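Ceramide very long chain fatty acid hydroxylase SCS7 (Saccharomyces cerevisiae, PDB 4ZR1) hydroxylates the very long chain fatty acid of ceramides at C-2 in the endoplasmic reticulum membrane, using O2, electrons from cytochrome b5 and a histidine-bound, probably catalytic dimetal centre. Local coordinates at residues P81-K86 and L180-Y185; C176-P181 and L252-K257; L112-Y117 and G220-Y225; M119-K124 and P210-Y215. All blocks are in the same frame, centred on the assembly; numbering follows the deposited sequence.

Interaction 1: P81-K86 and L180-Y185; sequences PRHYGK and LPMDKY
Three side-chain meetings, one after another, hold the loop 81-86 against the loop 180-185, with no hydrogen bond between them. P81 and P181 touch ring to ring, CB of P81 lying 3.7 Å from CG of P181, while the R82 carbonyl O faces P181 CD. Next, L180 carries CG anti to its own carbonyl carbon (chi1 -62°), and its CD2 branch reaches Y84, 3.7 Å from the backbone N and 4.1 Å from CB; the phenol leads off, its ring meeting that of Y44. H83 has CG anti to the backbone N (chi1 -171°), which swings the imidazole across M182 at an oblique angle: H83 CE1 is 3.4 Å from M182 CB, and M182 O lies at the imidazole edge, in its plane. G85 N covers one face of this ring near its rim, so the loop folds back over its own histidine. M182 bends at chi2 and chi3, carrying its sulfur end away from H83. L180 to D183 is a type I beta turn, closed by D183 N to L180 O at 3.1 Å, and D183 OD1 then accepts from Y185 N (3.0 Å) in an Asx turn. M182 and P181 adjoin zinc ligands H236 and H255, so this turn backs the metal site. R82 points out to a salt bridge with D47. Buried in the part inferred to be cytoplasmic, the pair joins the loop after helix 71-78 to the loop leaving helix 164-179, and Y256 of helix 242-256 packs on P81, P181 and M182.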
# COMPACT_ATOMS: atom_id res chain seq x y z
N PRO A 81 -3.78 -6.20 -11.95
CA PRO A 81 -2.45 -5.59 -12.12
C PRO A 81 -1.93 -5.55 -13.55
O PRO A 81 -2.21 -6.42 -14.37
CB PRO A 81 -1.55 -6.47 -11.25
CG PRO A 81 -2.27 -7.78 -11.13
CD PRO A 81 -3.73 -7.42 -11.13
N ARG A 82 -1.16 -4.51 -13.84
CA ARG A 82 -0.41 -4.44 -15.08
C ARG A 82 1.06 -4.22 -14.72
O ARG A 82 1.41 -4.15 -13.55
CB ARG A 82 -0.93 -3.30 -15.98
CG ARG A 82 -2.35 -2.85 -15.68
CD ARG A 82 -3.40 -3.79 -16.23
NE ARG A 82 -4.74 -3.39 -15.79
CZ ARG A 82 -5.81 -3.39 -16.58
NH1 ARG A 82 -6.99 -3.01 -16.11
NH2 ARG A 82 -5.69 -3.78 -17.84
N HIS A 83 1.91 -4.12 -15.74
CA HIS A 83 3.32 -3.82 -15.52
C HIS A 83 3.82 -2.89 -16.63
O HIS A 83 3.68 -3.19 -17.81
CB HIS A 83 4.15 -5.11 -15.47
CG HIS A 83 5.57 -4.90 -15.04
ND1 HIS A 83 5.90 -4.42 -13.79
CD2 HIS A 83 6.74 -5.09 -15.69
CE1 HIS A 83 7.22 -4.32 -13.69
NE2 HIS A 83 7.75 -4.73 -14.83
N TYR A 84 4.40 -1.76 -16.24
CA TYR A 84 4.91 -0.79 -17.21
C TYR A 84 6.21 -1.24 -17.87
O TYR A 84 6.57 -0.75 -18.94
CB TYR A 84 5.13 0.56 -16.54
CG TYR A 84 5.37 1.70 -17.51
CD1 TYR A 84 4.33 2.22 -18.28
CD2 TYR A 84 6.63 2.26 -17.64
CE1 TYR A 84 4.54 3.26 -19.17
CE2 TYR A 84 6.85 3.31 -18.53
CZ TYR A 84 5.80 3.80 -19.29
OH TYR A 84 6.01 4.83 -20.17
N GLY A 85 6.91 -2.17 -17.24
CA GLY A 85 8.21 -2.60 -17.70
C GLY A 85 9.29 -2.11 -16.76
O GLY A 85 9.04 -1.93 -15.57
N LYS A 86 10.49 -1.90 -17.28
CA LYS A 86 11.62 -1.60 -16.41
C LYS A 86 11.52 -0.19 -15.83
O LYS A 86 12.16 0.11 -14.82
CB LYS A 86 12.94 -1.80 -17.17
CG LYS A 86 13.41 -3.25 -17.17
CD LYS A 86 14.72 -3.43 -17.90
CE LYS A 86 15.38 -4.75 -17.55
NZ LYS A 86 16.09 -5.33 -18.72
N LEU A 180 -0.04 -1.23 -10.31
CA LEU A 180 1.34 -1.51 -10.72
C LEU A 180 2.28 -1.97 -9.59
O LEU A 180 3.20 -1.24 -9.21
CB LEU A 180 1.94 -0.28 -11.40
CG LEU A 180 1.25 0.16 -12.69
CD1 LEU A 180 0.88 1.63 -12.62
CD2 LEU A 180 2.14 -0.11 -13.89
N PRO A 181 2.07 -3.20 -9.11
CA PRO A 181 2.77 -3.86 -7.99
C PRO A 181 4.30 -3.80 -8.07
O PRO A 181 4.97 -3.56 -7.06
CB PRO A 181 2.30 -5.32 -8.11
CG PRO A 181 1.06 -5.27 -8.90
CD PRO A 181 1.21 -4.15 -9.85
N MET A 182 4.85 -4.02 -9.26
CA MET A 182 6.29 -4.06 -9.44
C MET A 182 6.90 -2.74 -9.89
O MET A 182 8.04 -2.73 -10.36
CB MET A 182 6.66 -5.15 -10.45
CG MET A 182 6.50 -6.53 -9.88
SD MET A 182 7.49 -6.70 -8.39
CE MET A 182 6.29 -7.55 -7.35
N ASP A 183 6.18 -1.63 -9.74
CA ASP A 183 6.80 -0.31 -9.95
C ASP A 183 7.60 0.08 -8.71
O ASP A 183 7.04 0.59 -7.74
CB ASP A 183 5.74 0.76 -10.25
CG ASP A 183 6.36 2.14 -10.54
OD1 ASP A 183 7.55 2.36 -10.21
OD2 ASP A 183 5.66 3.00 -11.10
N LYS A 184 8.91 -0.12 -8.77
CA LYS A 184 9.77 0.03 -7.59
C LYS A 184 9.78 1.46 -7.02
O LYS A 184 10.23 1.68 -5.90
CB LYS A 184 11.19 -0.42 -7.91
CG LYS A 184 11.91 0.39 -8.98
CD LYS A 184 13.27 -0.21 -9.32
CE LYS A 184 13.95 0.55 -10.45
NZ LYS A 184 15.28 -0.03 -10.83
N TYR A 185 9.24 2.43 -7.75
CA TYR A 185 9.21 3.79 -7.22
C TYR A 185 7.82 4.25 -6.83
O TYR A 185 7.65 5.41 -6.45
CB TYR A 185 9.81 4.77 -8.21
CG TYR A 185 11.30 4.58 -8.43
CD1 TYR A 185 12.23 5.12 -7.55
CD2 TYR A 185 11.77 3.90 -9.53
CE1 TYR A 185 13.58 4.96 -7.76
CE2 TYR A 185 13.12 3.73 -9.74
CZ TYR A 185 14.02 4.27 -8.86
OH TYR A 185 15.37 4.09 -9.10

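Interaction 2: C176-P181 and L252-K257; sequences CHHYLP and LEHHYK. With ZN (zinc ion), chain C; ZN (zinc ion), chain D; BOG (octyl beta-D-glucopyranoside), chain E.
Two HxxHH histidine boxes of the membrane fatty acid hydroxylases face each other here and share the dimetal centre: H177 and H178 at the end of helix 164-179, H254 and H255 near the end of helix 242-256. Each adjacent pair is divided between the two zinc ions. The ion of chain C takes NE2 of H177 (2.3 Å) and NE2 of H255 (2.0 Å), and H232, H236 and H251 complete its shell. The ion of chain D takes NE2 of H178 (2.3 Å) and NE2 of H254 (2.1 Å), together with H150, H155 and H174. Within each box the neighbours diverge by their first torsions: H177 and H254 have CG anti to the backbone N, whereas H255 has CG anti to the carbonyl carbon (chi1 -79°) and H178 turns roughly the same way (chi1 -89°). At each metal the two side chains cross at about a right angle, the ring planes of H177 and H255 standing 84° apart. The NE2 atoms of H178 and H254 come close because both bind one ion; they are not hydrogen-bonded. H254 NE2 sits in the plane of the H178 ring at its edge, while ND1 of H255 lies over the centre of that ring, so H178 packs against ligands of both metals. H254 ND1 is hydrogen-bonded to L261. All four imidazoles are buried, and metal binding fixes their rotation. Bound octyl glucoside comes up to H177 CB with its O3. Beyond the histidines, the tyrosine tip closes the contact, Y256 OH lying 3.3 Å from P181 CB.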
# COMPACT_ATOMS: atom_id res chain seq x y z
N CYS A 176 -2.93 2.69 -7.16
CA CYS A 176 -1.80 2.65 -8.09
C CYS A 176 -0.89 1.46 -7.80
O CYS A 176 -0.36 0.80 -8.70
CB CYS A 176 -1.00 3.95 -8.01
SG CYS A 176 0.30 4.08 -9.24
N HIS A 177 -0.70 1.18 -6.52
CA HIS A 177 0.19 0.11 -6.14
C HIS A 177 -0.39 -1.25 -6.56
O HIS A 177 0.34 -2.15 -6.98
CB HIS A 177 0.46 0.17 -4.64
CG HIS A 177 1.27 -0.99 -4.14
ND1 HIS A 177 2.53 -1.27 -4.62
CD2 HIS A 177 0.98 -1.96 -3.25
CE1 HIS A 177 2.99 -2.35 -4.02
NE2 HIS A 177 2.07 -2.79 -3.19
N HIS A 178 -1.71 -1.40 -6.48
CA HIS A 178 -2.37 -2.61 -6.96
C HIS A 178 -2.38 -2.64 -8.48
O HIS A 178 -2.26 -3.70 -9.10
CB HIS A 178 -3.79 -2.70 -6.43
CG HIS A 178 -3.89 -3.40 -5.11
ND1 HIS A 178 -4.36 -4.69 -4.98
CD2 HIS A 178 -3.57 -2.99 -3.86
CE1 HIS A 178 -4.33 -5.04 -3.71
NE2 HIS A 178 -3.85 -4.03 -3.01
N TYR A 179 -2.52 -1.47 -9.09
CA TYR A 179 -2.48 -1.36 -10.52
C TYR A 179 -1.07 -1.71 -11.01
O TYR A 179 -0.93 -2.43 -12.00
CB TYR A 179 -2.90 0.05 -10.95
CG TYR A 179 -3.13 0.22 -12.43
CD1 TYR A 179 -4.09 -0.52 -13.11
CD2 TYR A 179 -2.41 1.17 -13.15
CE1 TYR A 179 -4.31 -0.35 -14.47
CE2 TYR A 179 -2.62 1.35 -14.52
CZ TYR A 179 -3.57 0.59 -15.17
OH TYR A 179 -3.77 0.78 -16.52
N LEU A 180 -0.04 -1.23 -10.31
CA LEU A 180 1.34 -1.51 -10.72
C LEU A 180 2.28 -1.97 -9.59
O LEU A 180 3.20 -1.24 -9.21
CB LEU A 180 1.94 -0.28 -11.40
CG LEU A 180 1.25 0.16 -12.69
CD1 LEU A 180 0.88 1.63 -12.62
CD2 LEU A 180 2.14 -0.11 -13.89
N PRO A 181 2.07 -3.20 -9.11
CA PRO A 181 2.77 -3.86 -7.99
C PRO A 181 4.30 -3.80 -8.07
O PRO A 181 4.97 -3.56 -7.06
CB PRO A 181 2.30 -5.32 -8.11
CG PRO A 181 1.06 -5.27 -8.90
CD PRO A 181 1.21 -4.15 -9.85
N LEU A 252 1.72 -11.30 -1.41
CA LEU A 252 1.59 -11.38 -2.86
C LEU A 252 0.23 -11.95 -3.26
O LEU A 252 -0.30 -11.61 -4.32
CB LEU A 252 2.72 -12.22 -3.45
CG LEU A 252 3.86 -11.46 -4.14
CD1 LEU A 252 4.23 -10.21 -3.39
CD2 LEU A 252 5.06 -12.35 -4.27
N GLU A 253 -0.33 -12.82 -2.42
CA GLU A 253 -1.65 -13.36 -2.72
C GLU A 253 -2.72 -12.29 -2.51
O GLU A 253 -3.79 -12.34 -3.11
CB GLU A 253 -1.95 -14.59 -1.87
CG GLU A 253 -1.24 -15.84 -2.33
CD GLU A 253 -1.63 -17.06 -1.52
OE1 GLU A 253 -2.54 -16.94 -0.66
OE2 GLU A 253 -1.04 -18.13 -1.75
N HIS A 254 -2.43 -11.32 -1.65
CA HIS A 254 -3.32 -10.18 -1.48
C HIS A 254 -3.41 -9.40 -2.80
O HIS A 254 -4.42 -8.78 -3.12
CB HIS A 254 -2.84 -9.28 -0.35
CG HIS A 254 -3.50 -7.94 -0.34
ND1 HIS A 254 -4.72 -7.71 0.27
CD2 HIS A 254 -3.13 -6.76 -0.89
CE1 HIS A 254 -5.06 -6.44 0.10
NE2 HIS A 254 -4.11 -5.84 -0.59
N HIS A 255 -2.32 -9.44 -3.55
CA HIS A 255 -2.23 -8.78 -4.83
C HIS A 255 -2.81 -9.63 -5.97
O HIS A 255 -3.65 -9.17 -6.73
CB HIS A 255 -0.76 -8.44 -5.13
CG HIS A 255 -0.27 -7.22 -4.42
ND1 HIS A 255 -0.61 -5.94 -4.81
CD2 HIS A 255 0.54 -7.08 -3.34
CE1 HIS A 255 -0.04 -5.07 -4.00
NE2 HIS A 255 0.67 -5.73 -3.10
N TYR A 256 -2.36 -10.87 -6.09
CA TYR A 256 -2.66 -11.67 -7.27
C TYR A 256 -3.66 -12.80 -7.04
O TYR A 256 -3.71 -13.75 -7.83
CB TYR A 256 -1.36 -12.27 -7.82
CG TYR A 256 -0.27 -11.27 -8.06
CD1 TYR A 256 -0.20 -10.54 -9.24
CD2 TYR A 256 0.71 -11.05 -7.10
CE1 TYR A 256 0.82 -9.62 -9.46
CE2 TYR A 256 1.72 -10.14 -7.30
CZ TYR A 256 1.77 -9.43 -8.48
OH TYR A 256 2.79 -8.53 -8.66
N LYS A 257 -4.47 -12.71 -5.99
CA LYS A 257 -5.46 -13.75 -5.72
C LYS A 257 -6.73 -13.20 -5.06
O LYS A 257 -7.84 -13.43 -5.54
CB LYS A 257 -4.85 -14.84 -4.85
CG LYS A 257 -5.80 -15.98 -4.51
CD LYS A 257 -5.06 -17.09 -3.79
CE LYS A 257 -5.96 -18.28 -3.50
NZ LYS A 257 -5.18 -19.35 -2.81
ZN ZN C . 2.03 -4.70 -1.98
ZN ZN D . -3.97 -3.70 -0.73
C1 BOG E . 1.42 5.68 -3.06
O1 BOG E . 2.20 6.47 -3.92
C2 BOG E . 1.85 4.24 -3.20
O2 BOG E . 1.47 3.82 -4.49
C3 BOG E . 1.12 3.37 -2.20
O3 BOG E . 1.64 2.06 -2.15
C4 BOG E . 1.12 3.97 -0.83
O4 BOG E . 0.22 3.23 -0.05
C5 BOG E . 0.66 5.40 -0.91
O5 BOG E . 1.56 6.12 -1.72
C6 BOG E . 0.58 5.94 0.51
O6 BOG E . 0.80 7.33 0.58
C1' BOG E . 1.47 7.41 -4.69
C2' BOG E . 2.39 8.20 -5.60
C3' BOG E . 1.75 9.54 -5.89
C4' BOG E . 2.64 10.70 -5.49
C5' BOG E . 1.81 11.85 -4.97
C6' BOG E . 2.63 13.12 -4.98
C7' BOG E . 1.86 14.24 -4.30
C8' BOG E . 0.83 14.78 -5.25

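Interaction 3: L112-Y117 and G220-Y225; sequences LPVVVY and GGLFGY. With TRD (tridecane), chain K.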
# COMPACT_ATOMS: atom_id res chain seq x y z
N LEU A 112 13.69 7.76 10.33
CA LEU A 112 14.49 7.26 11.44
C LEU A 112 15.17 8.38 12.26
O LEU A 112 15.34 8.22 13.46
CB LEU A 112 15.54 6.26 10.95
CG LEU A 112 15.05 4.87 10.55
CD1 LEU A 112 16.24 3.95 10.30
CD2 LEU A 112 14.14 4.29 11.60
N PRO A 113 15.56 9.50 11.63
CA PRO A 113 16.02 10.55 12.54
C PRO A 113 14.91 11.12 13.42
O PRO A 113 15.19 11.56 14.53
CB PRO A 113 16.57 11.63 11.59
CG PRO A 113 16.98 10.87 10.39
CD PRO A 113 15.94 9.79 10.24
N VAL A 114 13.68 11.14 12.94
CA VAL A 114 12.58 11.62 13.76
C VAL A 114 12.32 10.61 14.90
O VAL A 114 12.09 11.01 16.03
CB VAL A 114 11.30 11.87 12.93
CG1 VAL A 114 10.15 12.27 13.82
CG2 VAL A 114 11.56 12.98 11.90
N VAL A 115 12.40 9.32 14.59
CA VAL A 115 12.24 8.27 15.60
C VAL A 115 13.26 8.42 16.73
O VAL A 115 12.91 8.40 17.91
CB VAL A 115 12.39 6.86 14.99
CG1 VAL A 115 12.50 5.83 16.08
CG2 VAL A 115 11.22 6.54 14.09
N VAL A 116 14.52 8.58 16.34
CA VAL A 116 15.61 8.69 17.29
C VAL A 116 15.54 9.98 18.13
O VAL A 116 15.89 9.97 19.32
CB VAL A 116 16.96 8.62 16.57
CG1 VAL A 116 18.11 8.93 17.52
CG2 VAL A 116 17.15 7.24 15.93
N TYR A 117 15.08 11.07 17.54
CA TYR A 117 14.96 12.32 18.29
C TYR A 117 13.88 12.23 19.36
O TYR A 117 14.13 12.57 20.52
CB TYR A 117 14.66 13.50 17.38
CG TYR A 117 14.26 14.75 18.14
CD1 TYR A 117 15.22 15.64 18.62
CD2 TYR A 117 12.92 15.03 18.40
CE1 TYR A 117 14.85 16.77 19.33
CE2 TYR A 117 12.55 16.15 19.11
CZ TYR A 117 13.51 17.02 19.58
OH TYR A 117 13.13 18.15 20.28
N GLY A 220 7.84 5.03 18.71
CA GLY A 220 7.56 3.64 18.42
C GLY A 220 6.61 3.43 17.25
O GLY A 220 6.88 2.62 16.36
N GLY A 221 5.49 4.14 17.26
CA GLY A 221 4.55 4.09 16.16
C GLY A 221 5.21 4.47 14.85
O GLY A 221 4.95 3.85 13.80
N LEU A 222 6.08 5.48 14.89
CA LEU A 222 6.77 5.93 13.69
C LEU A 222 7.76 4.87 13.21
O LEU A 222 7.84 4.59 12.00
CB LEU A 222 7.47 7.26 13.94
CG LEU A 222 8.15 7.87 12.71
CD1 LEU A 222 7.14 8.09 11.62
CD2 LEU A 222 8.81 9.17 13.08
N PHE A 223 8.50 4.27 14.15
CA PHE A 223 9.46 3.20 13.83
C PHE A 223 8.75 2.00 13.20
O PHE A 223 9.26 1.37 12.28
CB PHE A 223 10.22 2.77 15.08
CG PHE A 223 11.16 1.61 14.86
CD1 PHE A 223 12.40 1.80 14.27
CD2 PHE A 223 10.81 0.33 15.26
CE1 PHE A 223 13.25 0.74 14.06
CE2 PHE A 223 11.66 -0.73 15.07
CZ PHE A 223 12.89 -0.53 14.47
N GLY A 224 7.57 1.71 13.72
CA GLY A 224 6.75 0.64 13.20
C GLY A 224 6.33 0.92 11.78
O GLY A 224 6.32 0.01 10.95
N TYR A 225 6.01 2.18 11.48
CA TYR A 225 5.66 2.56 10.11
C TYR A 225 6.83 2.30 9.16
O TYR A 225 6.64 1.74 8.08
CB TYR A 225 5.26 4.04 10.01
CG TYR A 225 5.49 4.53 8.60
CD1 TYR A 225 4.65 4.12 7.56
CD2 TYR A 225 6.58 5.34 8.29
CE1 TYR A 225 4.89 4.53 6.26
CE2 TYR A 225 6.82 5.75 6.99
CZ TYR A 225 5.97 5.34 5.97
OH TYR A 225 6.20 5.73 4.68
C1 TRD K . 0.01 6.31 8.17
C2 TRD K . -0.03 7.03 9.51
C3 TRD K . 1.17 6.61 10.35
C4 TRD K . 0.99 6.94 11.82
C5 TRD K . 2.28 6.66 12.58
C6 TRD K . 2.17 7.20 13.99
C7 TRD K . 1.87 6.08 14.97
C8 TRD K . 1.22 6.60 16.25
C9 TRD K . 1.55 5.69 17.42
C10 TRD K . 0.79 6.04 18.69
C11 TRD K . 1.23 5.16 19.84
C12 TRD K . 0.52 5.56 21.13
C13 TRD K . 1.01 4.78 22.34
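V115 sets CG1 anti to its backbone N (chi1 169°) and CG2 anti to the carbonyl carbon, a fork that faces two residues of the partner at once; L222 and F223 both carry CG anti to the backbone N. The result is a near-antiparallel packing of transmembrane helices TM1 and TM4, with the axes of 112-117 and 220-225 approaching to 8.9 Å at 156°. V115 CG2 lies 3.6 Å from L222 CG and 3.5 Å from F223 N, and its CG1 branch rests by F223 CB. V114 crosses L222 at about a right angle, CG1 3.5 Å from L222 CD2. L112 has CG anti to its carbonyl carbon and sends CD2 to the edge of the F223 ring, 4.0 Å from CD1, near the ring plane. The side chains that meet are all apolar and no hydrogen bond crosses, which suits a lipid-embedded interface. Its TM1 side is kinked at P113, where the N atoms of P113 and V114 make no bond to the turn before. On TM4, G221 lines the pocket of a bound tridecane, where a CB would run into the alkane; G221 CA comes to 3.5 Å from TRD C7.

Interaction 4: M119-K124 and P210-Y215; sequences MGVALK and PLYWAY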
# COMPACT_ATOMS: atom_id res chain seq x y z
N MET A 119 12.55 9.57 20.69
CA MET A 119 12.87 8.57 21.70
C MET A 119 13.99 9.07 22.61
O MET A 119 13.94 8.85 23.82
CB MET A 119 13.27 7.24 21.05
CG MET A 119 13.43 6.09 22.06
SD MET A 119 12.02 5.92 23.19
CE MET A 119 12.41 4.37 23.99
N GLY A 120 14.98 9.73 22.03
CA GLY A 120 16.08 10.28 22.80
C GLY A 120 15.62 11.30 23.84
O GLY A 120 16.14 11.32 24.95
N VAL A 121 14.64 12.13 23.47
CA VAL A 121 14.04 13.10 24.37
C VAL A 121 13.38 12.39 25.56
O VAL A 121 13.59 12.77 26.71
CB VAL A 121 12.96 13.96 23.67
CG1 VAL A 121 12.17 14.77 24.70
CG2 VAL A 121 13.58 14.87 22.62
N ALA A 122 12.59 11.37 25.26
CA ALA A 122 11.92 10.60 26.29
C ALA A 122 12.91 9.95 27.26
O ALA A 122 12.66 9.90 28.47
CB ALA A 122 11.04 9.54 25.64
N LEU A 123 14.04 9.48 26.75
CA LEU A 123 15.03 8.79 27.58
C LEU A 123 15.85 9.73 28.48
O LEU A 123 16.68 9.27 29.25
CB LEU A 123 15.99 7.98 26.70
CG LEU A 123 15.41 6.74 26.01
CD1 LEU A 123 16.36 6.23 24.95
CD2 LEU A 123 15.12 5.65 27.03
N LYS A 124 15.60 11.03 28.40
CA LYS A 124 16.32 12.00 29.24
C LYS A 124 15.35 12.65 30.24
O LYS A 124 15.74 13.37 31.15
CB LYS A 124 17.00 13.05 28.35
CG LYS A 124 17.53 14.39 28.96
CD LYS A 124 18.27 14.34 30.31
CE LYS A 124 18.75 15.72 30.72
NZ LYS A 124 17.62 16.70 30.62
N PRO A 210 0.69 12.02 28.50
CA PRO A 210 1.67 12.92 29.10
C PRO A 210 2.83 13.14 28.16
O PRO A 210 3.28 12.20 27.49
CB PRO A 210 2.11 12.17 30.36
CG PRO A 210 0.98 11.27 30.69
CD PRO A 210 0.34 10.89 29.39
N LEU A 211 3.33 14.36 28.13
CA LEU A 211 4.31 14.81 27.15
C LEU A 211 5.37 13.76 26.77
O LEU A 211 5.44 13.34 25.61
CB LEU A 211 4.98 16.08 27.67
CG LEU A 211 5.77 16.92 26.68
CD1 LEU A 211 5.24 18.32 26.72
CD2 LEU A 211 7.21 16.92 27.10
N TYR A 212 6.19 13.32 27.72
CA TYR A 212 7.32 12.46 27.38
C TYR A 212 6.90 11.03 27.11
O TYR A 212 7.66 10.24 26.54
CB TYR A 212 8.39 12.50 28.47
CG TYR A 212 8.99 13.86 28.62
CD1 TYR A 212 9.78 14.40 27.62
CD2 TYR A 212 8.76 14.63 29.76
CE1 TYR A 212 10.34 15.66 27.74
CE2 TYR A 212 9.32 15.89 29.89
CZ TYR A 212 10.11 16.39 28.88
OH TYR A 212 10.66 17.64 28.99
N TRP A 213 5.67 10.69 27.51
CA TRP A 213 5.07 9.42 27.13
C TRP A 213 4.76 9.45 25.63
O TRP A 213 4.80 8.43 24.95
CB TRP A 213 3.79 9.14 27.90
CG TRP A 213 3.91 8.87 29.39
CD1 TRP A 213 4.91 9.29 30.23
CD2 TRP A 213 2.99 8.13 30.19
NE1 TRP A 213 4.66 8.84 31.51
CE2 TRP A 213 3.49 8.13 31.51
CE3 TRP A 213 1.79 7.45 29.92
CZ2 TRP A 213 2.83 7.48 32.56
CZ3 TRP A 213 1.14 6.81 30.97
CH2 TRP A 213 1.66 6.83 32.27
N ALA A 214 4.40 10.64 25.14
CA ALA A 214 4.06 10.81 23.74
C ALA A 214 5.31 10.71 22.89
O ALA A 214 5.28 10.11 21.83
CB ALA A 214 3.36 12.14 23.52
N TYR A 215 6.41 11.29 23.37
CA TYR A 215 7.68 11.18 22.68
C TYR A 215 8.05 9.72 22.45
O TYR A 215 8.35 9.33 21.32
CB TYR A 215 8.79 11.88 23.46
CG TYR A 215 8.79 13.37 23.23
CD1 TYR A 215 9.45 13.92 22.13
CD2 TYR A 215 8.13 14.23 24.09
CE1 TYR A 215 9.44 15.27 21.90
CE2 TYR A 215 8.13 15.59 23.87
CZ TYR A 215 8.79 16.10 22.77
OH TYR A 215 8.78 17.45 22.56
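Two tyrosine rings of helix 211-236 take hold of one valine of helix 106-125, each in a different way. The Y215 ring offers a face: CG1 of V121 stands over its centre, 3.8 Å from the centroid and only 8° off the ring normal, a CH-pi contact, while L211 CG lies in plane at the edge. The Y212 ring offers an edge: the same V121 CG1 sits near its plane, 3.7 Å from CE1, and L211 CD2 lies over the centre of one face. Both tyrosines carry CG anti to the carbonyl carbon, so the rings leave the helix one turn apart. V121 has CG1 anti to its backbone N, which delivers this one methyl to both. Beside it A122 lets the backbones come close: its CB lies 3.6 Å from Y212 O and 3.9 Å from Y215 CB, and the axes of 119-124 and 211-215 approach to 8.2 Å at 140°. Around Y215, the F206 ring meets it edge-to-face and H118 also touches it. An alanine in place of Y215 would remove the face under V121 and would probably loosen the link between TM1 and the start of TM4. P210 is the N-cap of that start, at the end of the bundle inferred to be lumenal. No hydrogen bond or charge pair crosses between the segments; aliphatic-to-ring contacts, with the A122 methyl against the Y215 methylene and the Y212 carbonyl, carry the meeting, so it depends on shape and dispersion at a surface that may partly face lipid.

Overall arrangement
The four contacts run from the metal centre, on the presumed cytoplasmic side, to the far end of the membrane helices. Interactions 1 and 2 adjoin, centres 10 Å apart, and overlap along the chain at L180 and P181; R82 N to Y179 O is a probable hydrogen bond linking them. Interactions 3 and 4 lie 12 Å apart on helices 106-125 and 211-236, interaction 4 nested inside the loop closed by interaction 3; their segments alternate with those of 1 and 2. About 27 Å separates the centres of interactions 2 and 3, and 41 Å those of 1 and 4. Helix 211-236, source of H232 and H236, is soon followed by helix 242-256, so membrane bundle and zinc site share continuous chain.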